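Local coordinates for protein glutathione synthetase-like effector 30 (Gpa-GSS30-apo) (Globodera pallida, PDB 5OET) that is a nematode effector related to eukaryotic glutathione synthetases, and probably arose from a housekeeping ligase that joins gamma-glutamylcysteine to glycine at the expense of ATP, at residues A401-N413 with D421-K433. Sequence-based numbering, arbitrary orientation.
With MG (magnesium ion), chain C.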
loop_
_atom_site.group_PDB
_atom_site.type_symbol
_atom_site.label_atom_id
_atom_site.label_comp_id
_atom_site.label_asym_id
_atom_site.label_seq_id
_atom_site.Cartn_x
_atom_site.Cartn_y
_atom_site.Cartn_z
ATOM N N ALA A 401 38.370 14.127 -29.534
ATOM C CA ALA A 401 38.147 12.698 -29.708
ATOM C C ALA A 401 39.500 12.022 -29.676
ATOM O O ALA A 401 39.801 11.262 -28.758
ATOM C CB ALA A 401 37.425 12.412 -31.018
ATOM N N THR A 402 40.340 12.352 -30.653
ATOM C CA THR A 402 41.665 11.750 -30.761
ATOM C C THR A 402 42.685 12.686 -30.123
ATOM O O THR A 402 43.667 13.075 -30.741
ATOM C CB THR A 402 42.020 11.346 -32.214
ATOM O OG1 THR A 402 43.387 10.920 -32.266
ATOM C CG2 THR A 402 41.761 12.488 -33.237
ATOM N N GLU A 403 42.409 13.025 -28.865
ATOM C CA GLU A 403 43.287 13.797 -27.987
ATOM C C GLU A 403 42.817 13.691 -26.524
ATOM O O GLU A 403 43.622 13.441 -25.628
ATOM C CB GLU A 403 43.457 15.265 -28.437
ATOM C CG GLU A 403 42.359 16.270 -28.089
ATOM C CD GLU A 403 42.820 17.719 -28.237
ATOM O OE1 GLU A 403 43.857 17.986 -28.901
ATOM O OE2 GLU A 403 42.135 18.604 -27.675
ATOM N N ASN A 404 41.517 13.867 -26.301
ATOM C CA ASN A 404 40.869 13.609 -25.020
ATOM C C ASN A 404 39.712 12.610 -25.277
ATOM O O ASN A 404 38.528 12.960 -25.142
ATOM C CB ASN A 404 40.374 14.947 -24.447
ATOM C CG ASN A 404 39.658 14.815 -23.108
ATOM O OD1 ASN A 404 39.783 13.812 -22.396
ATOM N ND2 ASN A 404 38.894 15.848 -22.761
ATOM N N PRO A 405 40.048 11.350 -25.651
ATOM C CA PRO A 405 39.020 10.321 -25.905
ATOM C C PRO A 405 38.202 9.905 -24.685
ATOM O O PRO A 405 37.187 9.225 -24.833
ATOM C CB PRO A 405 39.827 9.133 -26.423
ATOM C CG PRO A 405 41.194 9.339 -25.886
ATOM C CD PRO A 405 41.406 10.816 -25.860
ATOM N N HIS A 406 38.629 10.318 -23.499
ATOM C CA HIS A 406 37.887 10.085 -22.261
ATOM C C HIS A 406 36.682 11.043 -22.151
ATOM O O HIS A 406 35.820 10.851 -21.322
ATOM C CB HIS A 406 38.797 10.234 -21.020
ATOM C CG HIS A 406 40.043 9.385 -21.047
ATOM N ND1 HIS A 406 40.233 8.297 -20.219
ATOM C CD2 HIS A 406 41.175 9.489 -21.787
ATOM C CE1 HIS A 406 41.421 7.764 -20.461
ATOM N NE2 HIS A 406 42.011 8.463 -21.416
ATOM N N ARG A 407 36.644 12.081 -22.981
ATOM C CA ARG A 407 35.512 13.005 -23.078
ATOM C C ARG A 407 34.322 12.388 -23.817
ATOM O O ARG A 407 33.197 12.877 -23.682
ATOM C CB ARG A 407 35.963 14.288 -23.808
ATOM C CG ARG A 407 34.966 15.454 -23.833
ATOM C CD ARG A 407 35.656 16.763 -24.230
ATOM N NE ARG A 407 34.775 17.937 -24.100
ATOM C CZ ARG A 407 34.373 18.485 -22.943
ATOM N NH1 ARG A 407 34.756 17.990 -21.761
ATOM N NH2 ARG A 407 33.562 19.543 -22.961
ATOM N N TYR A 408 34.563 11.315 -24.581
ATOM C CA TYR A 408 33.563 10.723 -25.474
ATOM C C TYR A 408 33.176 9.285 -25.139
ATOM O O TYR A 408 33.846 8.601 -24.360
ATOM C CB TYR A 408 34.065 10.804 -26.926
ATOM C CG TYR A 408 34.246 12.229 -27.375
ATOM C CD1 TYR A 408 33.151 12.990 -27.734
ATOM C CD2 TYR A 408 35.505 12.839 -27.383
ATOM C CE1 TYR A 408 33.299 14.308 -28.106
ATOM C CE2 TYR A 408 35.656 14.165 -27.751
ATOM C CZ TYR A 408 34.545 14.893 -28.111
ATOM O OH TYR A 408 34.653 16.206 -28.480
ATOM N N VAL A 409 32.052 8.866 -25.720
ATOM C CA VAL A 409 31.562 7.490 -25.654
ATOM C C VAL A 409 31.053 7.101 -27.039
ATOM O O VAL A 409 30.483 7.923 -27.758
ATOM C CB VAL A 409 30.520 7.262 -24.523
ATOM C CG1 VAL A 409 29.327 8.196 -24.634
ATOM C CG2 VAL A 409 30.091 5.797 -24.417
ATOM N N LEU A 410 31.299 5.861 -27.425
ATOM C CA LEU A 410 30.722 5.309 -28.649
ATOM C C LEU A 410 29.503 4.484 -28.268
ATOM O O LEU A 410 29.644 3.441 -27.668
ATOM C CB LEU A 410 31.744 4.456 -29.381
ATOM C CG LEU A 410 31.368 4.005 -30.775
ATOM C CD1 LEU A 410 31.308 5.186 -31.725
ATOM C CD2 LEU A 410 32.421 3.028 -31.276
ATOM N N LYS A 411 28.315 4.987 -28.568
ATOM C CA LYS A 411 27.058 4.389 -28.125
ATOM C C LYS A 411 26.350 3.686 -29.270
ATOM O O LYS A 411 26.580 4.006 -30.421
ATOM C CB LYS A 411 26.124 5.476 -27.581
ATOM C CG LYS A 411 26.399 5.863 -26.145
ATOM C CD LYS A 411 25.658 7.136 -25.811
ATOM C CE LYS A 411 25.882 7.534 -24.376
ATOM N NZ LYS A 411 24.927 6.840 -23.476
ATOM N N ASN A 412 25.494 2.724 -28.940
ATOM C CA ASN A 412 24.671 2.028 -29.929
ATOM C C ASN A 412 23.334 2.759 -30.028
ATOM O O ASN A 412 22.891 3.316 -29.039
ATOM C CB ASN A 412 24.484 0.558 -29.518
ATOM C CG ASN A 412 23.181 -0.033 -30.006
ATOM O OD1 ASN A 412 22.164 -0.021 -29.283
ATOM N ND2 ASN A 412 23.180 -0.512 -31.259
ATOM N N ASN A 413 22.696 2.752 -31.202
ATOM C CA ASN A 413 21.421 3.506 -31.408
ATOM C C ASN A 413 20.063 2.713 -31.330
ATOM O O ASN A 413 18.996 3.331 -31.379
ATOM C CB ASN A 413 21.484 4.379 -32.684
ATOM C CG ASN A 413 21.775 3.579 -33.934
ATOM O OD1 ASN A 413 21.635 2.357 -33.937
ATOM N ND2 ASN A 413 22.194 4.260 -35.002
ATOM N N ASP A 421 25.400 -1.583 -24.720
ATOM C CA ASP A 421 26.561 -1.903 -25.549
ATOM C C ASP A 421 27.289 -0.642 -26.038
ATOM O O ASP A 421 26.773 0.070 -26.897
ATOM C CB ASP A 421 26.136 -2.738 -26.756
ATOM C CG ASP A 421 27.300 -3.063 -27.664
ATOM O OD1 ASP A 421 28.373 -3.450 -27.141
ATOM O OD2 ASP A 421 27.161 -2.908 -28.905
ATOM N N MET A 422 28.481 -0.376 -25.501
ATOM C CA MET A 422 29.151 0.917 -25.717
ATOM C C MET A 422 30.610 0.929 -25.276
ATOM O O MET A 422 30.979 0.221 -24.356
ATOM C CB MET A 422 28.400 2.056 -24.990
ATOM C CG MET A 422 28.248 1.850 -23.503
ATOM S SD MET A 422 26.918 2.863 -22.819
ATOM C CE MET A 422 26.779 2.178 -21.158
ATOM N N PHE A 423 31.422 1.765 -25.924
ATOM C CA PHE A 423 32.884 1.768 -25.769
ATOM C C PHE A 423 33.412 3.098 -25.217
ATOM O O PHE A 423 32.944 4.160 -25.623
ATOM C CB PHE A 423 33.535 1.472 -27.116
ATOM C CG PHE A 423 33.106 0.165 -27.713
ATOM C CD1 PHE A 423 31.868 0.032 -28.341
ATOM C CD2 PHE A 423 33.942 -0.942 -27.652
ATOM C CE1 PHE A 423 31.464 -1.185 -28.870
ATOM C CE2 PHE A 423 33.554 -2.157 -28.208
ATOM C CZ PHE A 423 32.311 -2.282 -28.803
ATOM N N PHE A 424 34.381 3.028 -24.300
ATOM C CA PHE A 424 34.925 4.210 -23.641
ATOM C C PHE A 424 36.422 4.381 -23.874
ATOM O O PHE A 424 37.115 3.449 -24.251
ATOM C CB PHE A 424 34.679 4.118 -22.148
ATOM C CG PHE A 424 33.243 3.939 -21.765
ATOM C CD1 PHE A 424 32.697 2.662 -21.679
ATOM C CD2 PHE A 424 32.437 5.040 -21.448
ATOM C CE1 PHE A 424 31.375 2.480 -21.281
ATOM C CE2 PHE A 424 31.110 4.865 -21.063
ATOM C CZ PHE A 424 30.582 3.586 -20.974
ATOM N N ASN A 425 36.902 5.604 -23.644
ATOM C CA ASN A 425 38.343 5.915 -23.604
ATOM C C ASN A 425 39.063 5.535 -24.918
ATOM O O ASN A 425 38.533 5.826 -25.994
ATOM C CB ASN A 425 38.991 5.314 -22.340
ATOM C CG ASN A 425 38.230 5.662 -21.064
ATOM O OD1 ASN A 425 37.769 6.788 -20.878
ATOM N ND2 ASN A 425 38.090 4.694 -20.187
ATOM N N GLU A 426 40.255 4.928 -24.846
ATOM C CA GLU A 426 41.063 4.602 -26.048
ATOM C C GLU A 426 40.422 3.477 -26.914
ATOM O O GLU A 426 40.728 3.373 -28.116
ATOM C CB GLU A 426 42.532 4.273 -25.683
ATOM C CG GLU A 426 43.479 5.484 -25.471
ATOM C CD GLU A 426 43.423 6.172 -24.084
ATOM O OE1 GLU A 426 42.685 5.724 -23.167
ATOM O OE2 GLU A 426 44.141 7.196 -23.891
ATOM N N ASP A 427 39.520 2.670 -26.316
ATOM C CA ASP A 427 38.673 1.709 -27.065
ATOM C C ASP A 427 37.830 2.324 -28.182
ATOM O O ASP A 427 37.428 1.606 -29.085
ATOM C CB ASP A 427 37.670 0.970 -26.141
ATOM C CG ASP A 427 38.313 -0.061 -25.251
ATOM O OD1 ASP A 427 39.269 -0.716 -25.701
ATOM O OD2 ASP A 427 37.818 -0.255 -24.114
ATOM N N ILE A 428 37.514 3.614 -28.085
ATOM C CA ILE A 428 36.731 4.311 -29.100
ATOM C C ILE A 428 37.516 4.399 -30.413
ATOM O O ILE A 428 36.946 4.138 -31.474
ATOM C CB ILE A 428 36.278 5.709 -28.611
ATOM C CG1 ILE A 428 35.324 5.558 -27.408
ATOM C CG2 ILE A 428 35.587 6.480 -29.731
ATOM C CD1 ILE A 428 35.149 6.833 -26.599
ATOM N N LEU A 429 38.809 4.739 -30.333
ATOM C CA LEU A 429 39.684 4.768 -31.522
ATOM C C LEU A 429 39.946 3.354 -32.045
ATOM O O LEU A 429 39.948 3.116 -33.273
ATOM C CB LEU A 429 41.025 5.458 -31.232
ATOM C CG LEU A 429 41.067 6.898 -30.687
ATOM C CD1 LEU A 429 42.339 7.580 -31.188
ATOM C CD2 LEU A 429 39.841 7.731 -31.055
ATOM N N LYS A 430 40.156 2.423 -31.110
ATOM C CA LYS A 430 40.340 1.009 -31.438
ATOM C C LYS A 430 39.159 0.419 -32.204
ATOM O O LYS A 430 39.345 -0.214 -33.240
ATOM C CB LYS A 430 40.577 0.180 -30.158
ATOM C CG LYS A 430 41.941 0.386 -29.462
ATOM C CD LYS A 430 43.138 0.628 -30.385
ATOM C CE LYS A 430 43.403 -0.511 -31.362
ATOM N NZ LYS A 430 44.111 -1.633 -30.695
ATOM N N LYS A 431 37.958 0.623 -31.680
ATOM C CA LYS A 431 36.763 0.090 -32.329
ATOM C C LYS A 431 36.407 0.827 -33.612
ATOM O O LYS A 431 35.854 0.206 -34.502
ATOM C CB LYS A 431 35.541 0.010 -31.407
ATOM C CG LYS A 431 34.684 -1.211 -31.764
ATOM C CD LYS A 431 33.199 -0.952 -31.934
ATOM C CE LYS A 431 32.487 -2.292 -32.191
ATOM N NZ LYS A 431 30.987 -2.281 -32.239
ATOM N N LEU A 432 36.769 2.113 -33.756
ATOM C CA LEU A 432 36.486 2.854 -35.001
ATOM C C LEU A 432 37.184 2.264 -36.212
ATOM O O LEU A 432 36.556 2.080 -37.255
ATOM C CB LEU A 432 36.820 4.346 -34.874
ATOM C CG LEU A 432 35.758 5.224 -34.202
ATOM C CD1 LEU A 432 36.314 6.590 -33.835
ATOM C CD2 LEU A 432 34.534 5.384 -35.078
ATOM N N LYS A 433 38.459 1.940 -36.070
ATOM C CA LYS A 433 39.235 1.372 -37.177
ATOM C C LYS A 433 38.864 -0.101 -37.443
ATOM O O LYS A 433 38.651 -0.503 -38.586
ATOM C CB LYS A 433 40.722 1.473 -36.873
ATOM C CG LYS A 433 41.241 2.889 -36.650
ATOM C CD LYS A 433 42.769 2.917 -36.604
ATOM C CE LYS A 433 43.338 3.851 -35.531
ATOM N NZ LYS A 433 42.741 5.213 -35.546
HETATM MG MG MG C . 43.877 8.225 -22.302
#
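Leu-410 and Phe-423 face each other as the hydrogen-bonded pair of an antiparallel beta hairpin, in which strand 408-412 and the weakly bonded strand 422-424 run with their axes 4.8 Å apart. Leu-410 N bonds to Phe-423 O (3.0 Å), and Phe-423 N returns a bond to Leu-410 O. Strand 443-447 flanks 408-412 on its other side, which leaves 422-424 at the margin of this four-stranded sheet, probably part of the ATP-grasp fold expected of eukaryotic glutathione synthetases. A type II' turn from Phe-424 to Asp-427 then reverses the chain into helix 427-433, which packs against the sheet face bearing Leu-410 and Phe-423.

Ile-428 wedges between helix and strand. Its CG1 branch, set anti to the carbonyl carbon (chi1 -64°), lies 4.2 Å from Leu-410 CB and carries CD1 to the backbone around Tyr-408 and Val-409. Farther along the helix, the aliphatic stem of Lys-431 crosses Leu-410 at about a right angle, and its CD also sits above one face of the Phe-423 ring, toward the rim. On the sheet's other face, Val-409 CG2 reaches Phe-424 CE2 at 3.6 Å, an off-centre CH-pi contact between side chains lying side by side.

At the open end of the hairpin, His-406 NE2 (2.1 Å), just ahead of the first strand, and Glu-426 OE2 (1.9 Å), in the turn after the second, bind the magnesium ion, one from each segment. The carboxylate stands almost perpendicular to the imidazole, 80° between planes, while Asn-425 CB rests over one ring face. With NE2 committed to the metal, the cation would be expected to polarise the imidazole and offset the carboxylate's charge, tying the segments together at the surface; both ligands also touch a crystal neighbour, so the site may owe something to the crystal.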